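Local coordinates for protein ethylbenzene dehydrogenase alpha-subunit (Aromatoleum aromaticum, PDB 2IVF) that is the alpha-subunit of a molybdenum enzyme of the molybdopterin oxidoreductase family, holding a molybdenum atom, an iron/sulfur cluster and the ligands MGD and MD1, at residues A[843-849]-A[914-920]; A[447-452]-A[964-968]. The contacts are given in a common frame with arbitrary orientation. Numbering follows the deposited sequence.

How the contacts relate
Both contacts lie deep in the chain, their centres about 11 Å apart. Segment 447-452, in the loop between strand 440-444 and helix 454-467, comes first; segments 843-849 and 914-920 of contact 1, which carry the parallel strands 843-846 and 915-917, follow, and 964-968 comes last, so contact 2 brackets contact 1 along the sequence. The two meet where 964-968 leads into strand 969-975, in the same six-stranded barrel as those strands: Gly968 N lies 2.8 Å from Ile845 O, a probable hydrogen bond. Contact 2 itself joins this lead-in to the loop after strand 440-444 of a four-stranded parallel sheet, and between them the contacts line the pockets of MGD and MD1.

Contact 1 of 2, residues A[843-849]-A[914-920]; sequences FKITGGH and KQCIVYF. With MGD (2-amino-5,6-dimercapto-7-methyl-3,7,8a,9-tetrahydro-8-oxa-1,3,9,10-tetraaza-anthracen-4-one guanosine dinucleotide), chain M.
Segments 843-849 and 914-920 run parallel, the axes of strands 843-846 and 915-917 4.7 Å apart at 31°, with Lys844, Ile845 and Thr846 opposite Gln915, Cys916 and Ile917. Lys914 O accepts from Lys844 N (2.9 Å). Gln915, extended (chi1 t, chi2 t), gives NE2 to Thr846 OG1 (3.0 Å), pairing two polar side chains on one face; Asp284 also binds NE2. Cys916 N donates to Lys844 O (3.1 Å). Cys916 O accepts from Thr846 N (2.8 Å), and compact Cys916 SG packs on Ile845 CG1 (3.8 Å) on the other face. Past Ile917, Val918 N reaches Thr846 O (2.9 Å), while Val918 O and Gly848 N share a water. A CB on Gly848 would strike Tyr919 CD1, and one on Gly847 Val918 O, so glycine suits both. Phe920 (chi1 p) bonds weakly from N to Gly848 O (3.3 Å) and sets its edge on the His849 face, centroids 5.0 Å apart. His849 NE2 binds MD1 and His849 N MGD O1B (2.9 Å): the loop after the strand meets MGD, in the double-psi barrel of dinucleotide-binding domains.

Contact 2 of 2, residues A[447-452]-A[964-968]; sequences SSAKSY and VTDRG. With MD1 (phosphoric acid 4-(2-amino-4-oxo-3,4,5,6,-tetrahydro-pteridin-6-yl)-2-hydroxy-3,4-dimercapto-but-3-en-yl ester guanylate ester), chain N.
The pterin end of MD1 is met here by a beta turn and an irregular loop that build one wall of its pocket. Residues 448-451 form a type I turn, closed by Ser451 N to Ser448 O (2.9 Å); Thr965 centres an inverse gamma turn. Lys450 CA lies 4.3 Å from Thr965 CA, and Lys450 O accepts from Arg967 N (2.9 Å). Arginine suits its place by having several donors: Arg967 NE binds Ser447 OG (2.8 Å), NH2 binds MD1 O14 (2.8 Å) and NH1 makes a salt bridge with Asp966 OD1 (2.7 Å). Ser447 OG and Arg967 NH2 also meet MGD O2B, so the arginine (chi1 and chi2 m) spans both ligands. Lys450 (m, t, t, p) lays CD over one guanidinium face and brings CE to 3.2 Å from MD1 N15, its NZ bound to Gly222 O and salt-bridged to Asp223. Val964 CG2 reaches Ala449 O (3.3 Å), and Thr965 CG2 reaches Tyr452 CA (3.6 Å), Thr965 OG1 being held by Met939 O. One water joins Tyr452 N, Thr965 O and Arg967 O. The turn lies in the loop between strand 440-444 and helix 454-467, and Gly968 leads into strand 969-975.

Contact 1 of 2, residues A[843-849]-A[914-920]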
loop_
_atom_site.group_PDB
_atom_site.type_symbol
_atom_site.label_atom_id
_atom_site.label_comp_id
_atom_site.label_asym_id
_atom_site.label_seq_id
_atom_site.Cartn_x
_atom_site.Cartn_y
_atom_site.Cartn_z
ATOM N N PHE A 843 21.142 -16.895 -0.304
ATOM C CA PHE A 843 20.093 -16.057 0.262
ATOM C C PHE A 843 18.786 -16.828 0.231
ATOM O O PHE A 843 18.564 -17.664 -0.639
ATOM C CB PHE A 843 19.893 -14.732 -0.473
ATOM C CG PHE A 843 21.057 -13.803 -0.358
ATOM C CD1 PHE A 843 22.161 -13.984 -1.167
ATOM C CD2 PHE A 843 21.074 -12.768 0.597
ATOM C CE1 PHE A 843 23.262 -13.140 -1.061
ATOM C CE2 PHE A 843 22.177 -11.926 0.702
ATOM C CZ PHE A 843 23.251 -12.100 -0.128
ATOM N N LYS A 844 17.952 -16.555 1.211
ATOM C CA LYS A 844 16.552 -16.981 1.208
ATOM C C LYS A 844 15.706 -15.772 0.885
ATOM O O LYS A 844 15.743 -14.766 1.601
ATOM C CB LYS A 844 16.170 -17.592 2.541
ATOM C CG LYS A 844 16.594 -19.023 2.672
ATOM C CD LYS A 844 15.867 -19.630 3.854
ATOM C CE LYS A 844 16.188 -21.071 4.009
ATOM N NZ LYS A 844 15.464 -21.605 5.181
ATOM N N ILE A 845 14.945 -15.861 -0.215
ATOM C CA ILE A 845 14.185 -14.730 -0.673
ATOM C C ILE A 845 12.782 -14.808 -0.100
ATOM O O ILE A 845 12.102 -15.835 -0.199
ATOM C CB ILE A 845 14.202 -14.630 -2.234
ATOM C CG1 ILE A 845 13.634 -13.282 -2.696
ATOM C CG2 ILE A 845 13.486 -15.846 -2.916
ATOM C CD1 ILE A 845 14.205 -12.899 -4.086
ATOM N N THR A 846 12.351 -13.701 0.476
ATOM C CA THR A 846 11.012 -13.572 0.949
ATOM C C THR A 846 10.332 -12.397 0.238
ATOM O O THR A 846 10.973 -11.612 -0.493
ATOM C CB THR A 846 10.942 -13.396 2.493
ATOM O OG1 THR A 846 11.533 -12.153 2.891
ATOM C CG2 THR A 846 11.619 -14.586 3.241
ATOM N N GLY A 847 9.028 -12.287 0.438
ATOM C CA GLY A 847 8.259 -11.224 -0.164
ATOM C C GLY A 847 7.208 -10.623 0.738
ATOM O O GLY A 847 7.279 -10.702 1.958
ATOM N N GLY A 848 6.198 -10.046 0.104
ATOM C CA GLY A 848 5.095 -9.469 0.869
ATOM C C GLY A 848 4.278 -8.674 -0.111
ATOM O O GLY A 848 4.738 -8.324 -1.212
ATOM N N HIS A 849 3.041 -8.433 0.245
ATOM C CA HIS A 849 2.204 -7.696 -0.620
ATOM C C HIS A 849 2.631 -6.244 -0.485
ATOM O O HIS A 849 3.031 -5.808 0.575
ATOM C CB HIS A 849 0.758 -7.964 -0.233
ATOM C CG HIS A 849 0.267 -9.276 -0.777
ATOM N ND1 HIS A 849 -0.982 -9.443 -1.327
ATOM C CD2 HIS A 849 0.936 -10.423 -1.013
ATOM C CE1 HIS A 849 -1.087 -10.669 -1.820
ATOM N NE2 HIS A 849 0.059 -11.298 -1.616
ATOM N N LYS A 914 21.415 -12.697 5.006
ATOM C CA LYS A 914 21.144 -13.821 4.078
ATOM C C LYS A 914 19.662 -14.012 3.815
ATOM O O LYS A 914 19.258 -14.978 3.218
ATOM C CB LYS A 914 21.805 -15.119 4.528
ATOM C CG LYS A 914 23.336 -15.013 4.777
ATOM C CD LYS A 914 24.101 -14.241 3.703
ATOM C CE LYS A 914 25.606 -14.009 4.118
ATOM N NZ LYS A 914 25.692 -13.030 5.287
ATOM N N GLN A 915 18.874 -13.052 4.228
ATOM C CA GLN A 915 17.510 -12.901 3.724
ATOM C C GLN A 915 17.604 -11.820 2.640
ATOM O O GLN A 915 18.406 -10.903 2.770
ATOM C CB GLN A 915 16.579 -12.436 4.846
ATOM C CG GLN A 915 15.118 -12.128 4.423
ATOM C CD GLN A 915 14.337 -11.344 5.452
ATOM O OE1 GLN A 915 14.915 -10.729 6.316
ATOM N NE2 GLN A 915 13.010 -11.353 5.334
ATOM N N CYS A 916 16.778 -11.885 1.600
ATOM C CA CYS A 916 16.518 -10.676 0.803
ATOM C C CYS A 916 15.031 -10.690 0.510
ATOM O O CYS A 916 14.372 -11.740 0.570
ATOM C CB CYS A 916 17.322 -10.636 -0.491
ATOM S SG CYS A 916 17.022 -12.070 -1.596
ATOM N N ILE A 917 14.507 -9.512 0.221
ATOM C CA ILE A 917 13.081 -9.310 0.140
ATOM C C ILE A 917 12.704 -8.580 -1.127
ATOM O O ILE A 917 13.284 -7.526 -1.436
ATOM C CB ILE A 917 12.623 -8.404 1.287
ATOM C CG1 ILE A 917 13.103 -8.961 2.643
ATOM C CG2 ILE A 917 11.088 -8.213 1.262
ATOM C CD1 ILE A 917 12.827 -7.994 3.820
ATOM N N VAL A 918 11.707 -9.103 -1.837
ATOM C CA VAL A 918 11.069 -8.367 -2.918
ATOM C C VAL A 918 9.565 -8.433 -2.722
ATOM O O VAL A 918 8.977 -9.502 -2.773
ATOM C CB VAL A 918 11.430 -8.960 -4.318
ATOM C CG1 VAL A 918 10.779 -8.142 -5.439
ATOM C CG2 VAL A 918 12.955 -9.082 -4.514
ATOM N N TYR A 919 8.980 -7.290 -2.397
ATOM C CA TYR A 919 7.528 -7.120 -2.336
ATOM C C TYR A 919 7.132 -7.039 -3.775
ATOM O O TYR A 919 7.857 -6.431 -4.547
ATOM C CB TYR A 919 7.199 -5.787 -1.671
ATOM C CG TYR A 919 7.681 -5.718 -0.249
ATOM C CD1 TYR A 919 7.002 -6.376 0.749
ATOM C CD2 TYR A 919 8.799 -4.956 0.096
ATOM C CE1 TYR A 919 7.429 -6.296 2.060
ATOM C CE2 TYR A 919 9.241 -4.910 1.388
ATOM C CZ TYR A 919 8.534 -5.540 2.364
ATOM O OH TYR A 919 8.950 -5.518 3.655
ATOM N N PHE A 920 6.063 -7.717 -4.190
ATOM C CA PHE A 920 5.974 -7.994 -5.622
ATOM C C PHE A 920 5.721 -6.801 -6.496
ATOM O O PHE A 920 5.220 -5.761 -6.042
ATOM C CB PHE A 920 5.022 -9.149 -5.943
ATOM C CG PHE A 920 3.585 -8.900 -5.628
ATOM C CD1 PHE A 920 2.846 -8.036 -6.397
ATOM C CD2 PHE A 920 2.956 -9.593 -4.615
ATOM C CE1 PHE A 920 1.518 -7.842 -6.149
ATOM C CE2 PHE A 920 1.597 -9.400 -4.355
ATOM C CZ PHE A 920 0.886 -8.565 -5.128
HETATM P PB MGD M . 2.564 -10.848 3.498
HETATM O O1B MGD M . 2.516 -9.494 2.882
HETATM O O2B MGD M . 3.038 -11.937 2.604
HETATM O O3B MGD M . 1.221 -11.357 4.149
HETATM O O3A MGD M . -0.662 -9.768 3.502
HETATM P PA MGD M . -0.054 -10.550 4.753
HETATM O O1A MGD M . 0.315 -9.516 5.725
HETATM O O2A MGD M . -0.964 -11.598 5.176
HETATM O "O5'" MGD M . 3.521 -10.823 4.790
HETATM C "C5'" MGD M . 4.852 -10.301 4.665
HETATM C "C4'" MGD M . 5.673 -10.661 5.900
HETATM O "O4'" MGD M . 5.911 -12.061 5.934
HETATM C "C3'" MGD M . 7.031 -10.073 5.596
HETATM O "O3'" MGD M . 7.059 -8.773 6.172
HETATM C "C2'" MGD M . 7.986 -11.045 6.301
HETATM O "O2'" MGD M . 8.633 -10.379 7.401
HETATM C "C1'" MGD M . 7.062 -12.174 6.786
HETATM N N9 MGD M . 7.726 -13.478 6.552
HETATM C C8 MGD M . 8.225 -13.968 5.407
HETATM N N7 MGD M . 8.704 -15.204 5.589
HETATM C C5 MGD M . 8.481 -15.503 6.894
HETATM C C6 MGD M . 8.747 -16.577 7.731
HETATM O O6 MGD M . 9.335 -17.612 7.393
HETATM N N1 MGD M . 8.327 -16.478 9.061
HETATM C C2 MGD M . 7.684 -15.362 9.616
HETATM N N2 MGD M . 7.326 -15.355 10.946
HETATM N N3 MGD M . 7.416 -14.346 8.784
HETATM C C4 MGD M . 7.821 -14.399 7.479
HETATM C C10 MGD M . -1.098 -10.438 2.376
HETATM C C11 MGD M . -2.461 -9.908 2.004
HETATM O O11 MGD M . -2.345 -8.559 1.806
HETATM C C12 MGD M . -3.119 -10.611 0.807
HETATM S S12 MGD M . -2.889 -12.326 0.496
HETATM C C13 MGD M . -3.915 -9.887 -0.045
HETATM S S13 MGD M . -4.677 -10.687 -1.376
HETATM C C14 MGD M . -4.108 -8.423 0.154
HETATM N N15 MGD M . -3.188 -7.741 -0.801
HETATM C C16 MGD M . -2.658 -6.467 -0.524
HETATM C C17 MGD M . -1.929 -5.746 -1.434
HETATM O O17 MGD M . -1.672 -6.201 -2.575
HETATM N N18 MGD M . -1.445 -4.482 -1.041
HETATM C C19 MGD M . -1.689 -3.945 0.185
HETATM N N19 MGD M . -1.173 -2.730 0.459
HETATM N N20 MGD M . -2.374 -4.696 1.060
HETATM C C21 MGD M . -2.875 -5.895 0.725
HETATM N N22 MGD M . -3.594 -6.644 1.652
HETATM C C23 MGD M . -3.674 -8.075 1.605
HETATM O O HOH W 1 6.322 -10.486 -2.895
#

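Contact 2 of 2, residues A[447-452]-A[964-968]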
loop_
_atom_site.group_PDB
_atom_site.type_symbol
_atom_site.label_atom_id
_atom_site.label_comp_id
_atom_site.label_asym_id
_atom_site.label_seq_id
_atom_site.Cartn_x
_atom_site.Cartn_y
_atom_site.Cartn_z
ATOM N N SER A 447 2.036 -15.158 4.059
ATOM C CA SER A 447 3.370 -15.707 3.861
ATOM C C SER A 447 3.482 -17.105 4.434
ATOM O O SER A 447 4.392 -17.839 4.067
ATOM C CB SER A 447 4.430 -14.815 4.493
ATOM O OG SER A 447 4.766 -13.739 3.621
ATOM N N SER A 448 2.620 -17.469 5.379
ATOM C CA SER A 448 2.692 -18.847 5.922
ATOM C C SER A 448 2.361 -19.833 4.810
ATOM O O SER A 448 3.059 -20.875 4.568
ATOM C CB SER A 448 1.692 -19.017 7.070
ATOM O OG SER A 448 1.791 -20.337 7.621
ATOM N N ALA A 449 1.270 -19.547 4.109
ATOM C CA ALA A 449 0.865 -20.483 3.036
ATOM C C ALA A 449 1.877 -20.505 1.915
ATOM O O ALA A 449 2.009 -21.482 1.207
ATOM C CB ALA A 449 -0.487 -20.116 2.471
ATOM N N LYS A 450 2.618 -19.422 1.751
ATOM C CA LYS A 450 3.635 -19.364 0.733
ATOM C C LYS A 450 4.961 -19.901 1.226
ATOM O O LYS A 450 5.987 -19.669 0.593
ATOM C CB LYS A 450 3.758 -17.938 0.262
ATOM C CG LYS A 450 2.456 -17.470 -0.377
ATOM C CD LYS A 450 2.438 -15.981 -0.640
ATOM C CE LYS A 450 1.109 -15.494 -1.120
ATOM N NZ LYS A 450 0.084 -15.461 -0.062
ATOM N N SER A 451 4.965 -20.607 2.354
ATOM C CA SER A 451 6.170 -21.304 2.813
ATOM C C SER A 451 5.921 -22.780 2.592
ATOM O O SER A 451 4.842 -23.262 2.871
ATOM C CB SER A 451 6.450 -21.034 4.286
ATOM O OG SER A 451 6.463 -19.626 4.572
ATOM N N TYR A 452 6.924 -23.499 2.124
ATOM C CA TYR A 452 6.758 -24.924 1.804
ATOM C C TYR A 452 6.125 -25.691 2.958
ATOM O O TYR A 452 5.193 -26.499 2.772
ATOM C CB TYR A 452 8.112 -25.512 1.491
ATOM C CG TYR A 452 8.126 -26.868 0.836
ATOM C CD1 TYR A 452 7.992 -28.020 1.593
ATOM C CD2 TYR A 452 8.362 -27.002 -0.528
ATOM C CE1 TYR A 452 8.068 -29.293 0.995
ATOM C CE2 TYR A 452 8.439 -28.266 -1.124
ATOM C CZ TYR A 452 8.279 -29.396 -0.370
ATOM O OH TYR A 452 8.408 -30.665 -0.979
ATOM N N VAL A 964 2.867 -22.504 -4.584
ATOM C CA VAL A 964 2.913 -21.116 -4.088
ATOM C C VAL A 964 4.054 -20.883 -3.110
ATOM O O VAL A 964 4.136 -19.836 -2.513
ATOM C CB VAL A 964 1.609 -20.733 -3.386
ATOM C CG1 VAL A 964 0.372 -20.868 -4.351
ATOM C CG2 VAL A 964 1.398 -21.520 -2.055
ATOM N N THR A 965 4.903 -21.889 -2.961
ATOM C CA THR A 965 5.892 -21.994 -1.888
ATOM C C THR A 965 7.154 -21.200 -2.181
ATOM O O THR A 965 8.265 -21.716 -2.126
ATOM C CB THR A 965 6.257 -23.450 -1.684
ATOM O OG1 THR A 965 6.772 -23.985 -2.911
ATOM C CG2 THR A 965 4.971 -24.253 -1.268
ATOM N N ASP A 966 6.971 -19.928 -2.443
ATOM C CA ASP A 966 8.059 -19.063 -2.844
ATOM C C ASP A 966 8.907 -18.465 -1.697
ATOM O O ASP A 966 9.991 -17.926 -1.936
ATOM C CB ASP A 966 7.527 -17.918 -3.709
ATOM C CG ASP A 966 6.598 -17.027 -2.970
ATOM O OD1 ASP A 966 7.064 -16.269 -2.069
ATOM O OD2 ASP A 966 5.416 -16.993 -3.352
ATOM N N ARG A 967 8.406 -18.525 -0.463
ATOM C CA ARG A 967 9.063 -17.877 0.625
ATOM C C ARG A 967 10.216 -18.774 1.072
ATOM O O ARG A 967 10.007 -19.939 1.504
ATOM C CB ARG A 967 8.063 -17.633 1.770
ATOM C CG ARG A 967 6.851 -16.786 1.430
ATOM C CD ARG A 967 7.265 -15.298 1.299
ATOM N NE ARG A 967 6.144 -14.373 1.321
ATOM C CZ ARG A 967 5.552 -13.837 0.261
ATOM N NH1 ARG A 967 5.946 -14.113 -0.969
ATOM N NH2 ARG A 967 4.554 -12.989 0.438
ATOM N N GLY A 968 11.443 -18.268 0.912
ATOM C CA GLY A 968 12.615 -18.993 1.314
ATOM C C GLY A 968 13.315 -19.681 0.162
ATOM O O GLY A 968 14.279 -20.399 0.359
HETATM P PB MD1 N . -3.454 -11.125 -9.307
HETATM O O3B MD1 N . -3.096 -9.586 -9.229
HETATM O O1B MD1 N . -4.882 -11.260 -8.919
HETATM O O2B MD1 N . -2.885 -11.786 -10.502
HETATM O O3A MD1 N . -2.597 -11.694 -8.099
HETATM C C10 MD1 N . -3.108 -11.793 -6.753
HETATM C C11 MD1 N . -1.900 -12.211 -5.931
HETATM O O11 MD1 N . -1.141 -10.964 -5.771
HETATM C C12 MD1 N . -2.331 -12.684 -4.569
HETATM S S12 MD1 N . -3.888 -12.344 -3.945
HETATM C C13 MD1 N . -1.464 -13.349 -3.740
HETATM S S13 MD1 N . -1.899 -13.844 -2.186
HETATM C C14 MD1 N . -0.087 -13.711 -4.149
HETATM N N15 MD1 N . 1.006 -13.189 -3.402
HETATM C C16 MD1 N . 2.302 -13.381 -3.806
HETATM C C15 MD1 N . 3.303 -12.946 -2.957
HETATM O O14 MD1 N . 3.039 -12.403 -1.851
HETATM N N17 MD1 N . 4.562 -13.086 -3.443
HETATM C C17 MD1 N . 4.817 -13.696 -4.672
HETATM N N16 MD1 N . 6.088 -13.803 -5.031
HETATM N N18 MD1 N . 3.819 -14.151 -5.448
HETATM C C20 MD1 N . 2.582 -14.005 -5.024
HETATM N N8 MD1 N . 1.571 -14.508 -5.779
HETATM C C7 MD1 N . 0.171 -14.359 -5.487
HETATM P PA MD1 N . -2.730 -8.483 -10.343
HETATM O O1A MD1 N . -3.079 -7.173 -9.714
HETATM O O2A MD1 N . -1.319 -8.690 -10.738
HETATM O "O5'" MD1 N . -3.662 -8.768 -11.585
HETATM C "C5'" MD1 N . -5.041 -8.456 -11.424
HETATM C "C4'" MD1 N . -5.499 -7.640 -12.561
HETATM O "O4'" MD1 N . -6.821 -7.264 -12.193
HETATM C "C1'" MD1 N . -7.022 -6.004 -12.835
HETATM N N9 MD1 N . -8.138 -5.218 -12.291
HETATM C C4 MD1 N . -9.301 -5.086 -12.912
HETATM N N3 MD1 N . -9.720 -5.621 -14.083
HETATM C C2 MD1 N . -10.951 -5.372 -14.530
HETATM N N2 MD1 N . -11.387 -5.917 -15.698
HETATM N N1 MD1 N . -11.739 -4.496 -13.811
HETATM C C6 MD1 N . -11.377 -3.918 -12.618
HETATM O O6 MD1 N . -12.185 -3.207 -12.021
HETATM C C5 MD1 N . -10.097 -4.231 -12.133
HETATM N N7 MD1 N . -9.384 -3.870 -11.071
HETATM C C8 MD1 N . -8.202 -4.485 -11.176
HETATM C "C2'" MD1 N . -5.715 -5.248 -12.618
HETATM O "O2'" MD1 N . -5.478 -4.207 -13.597
HETATM C "C3'" MD1 N . -4.657 -6.360 -12.630
HETATM O "O3'" MD1 N . -3.871 -6.353 -13.851
HETATM O O HOH W 2 9.058 -22.155 0.660
#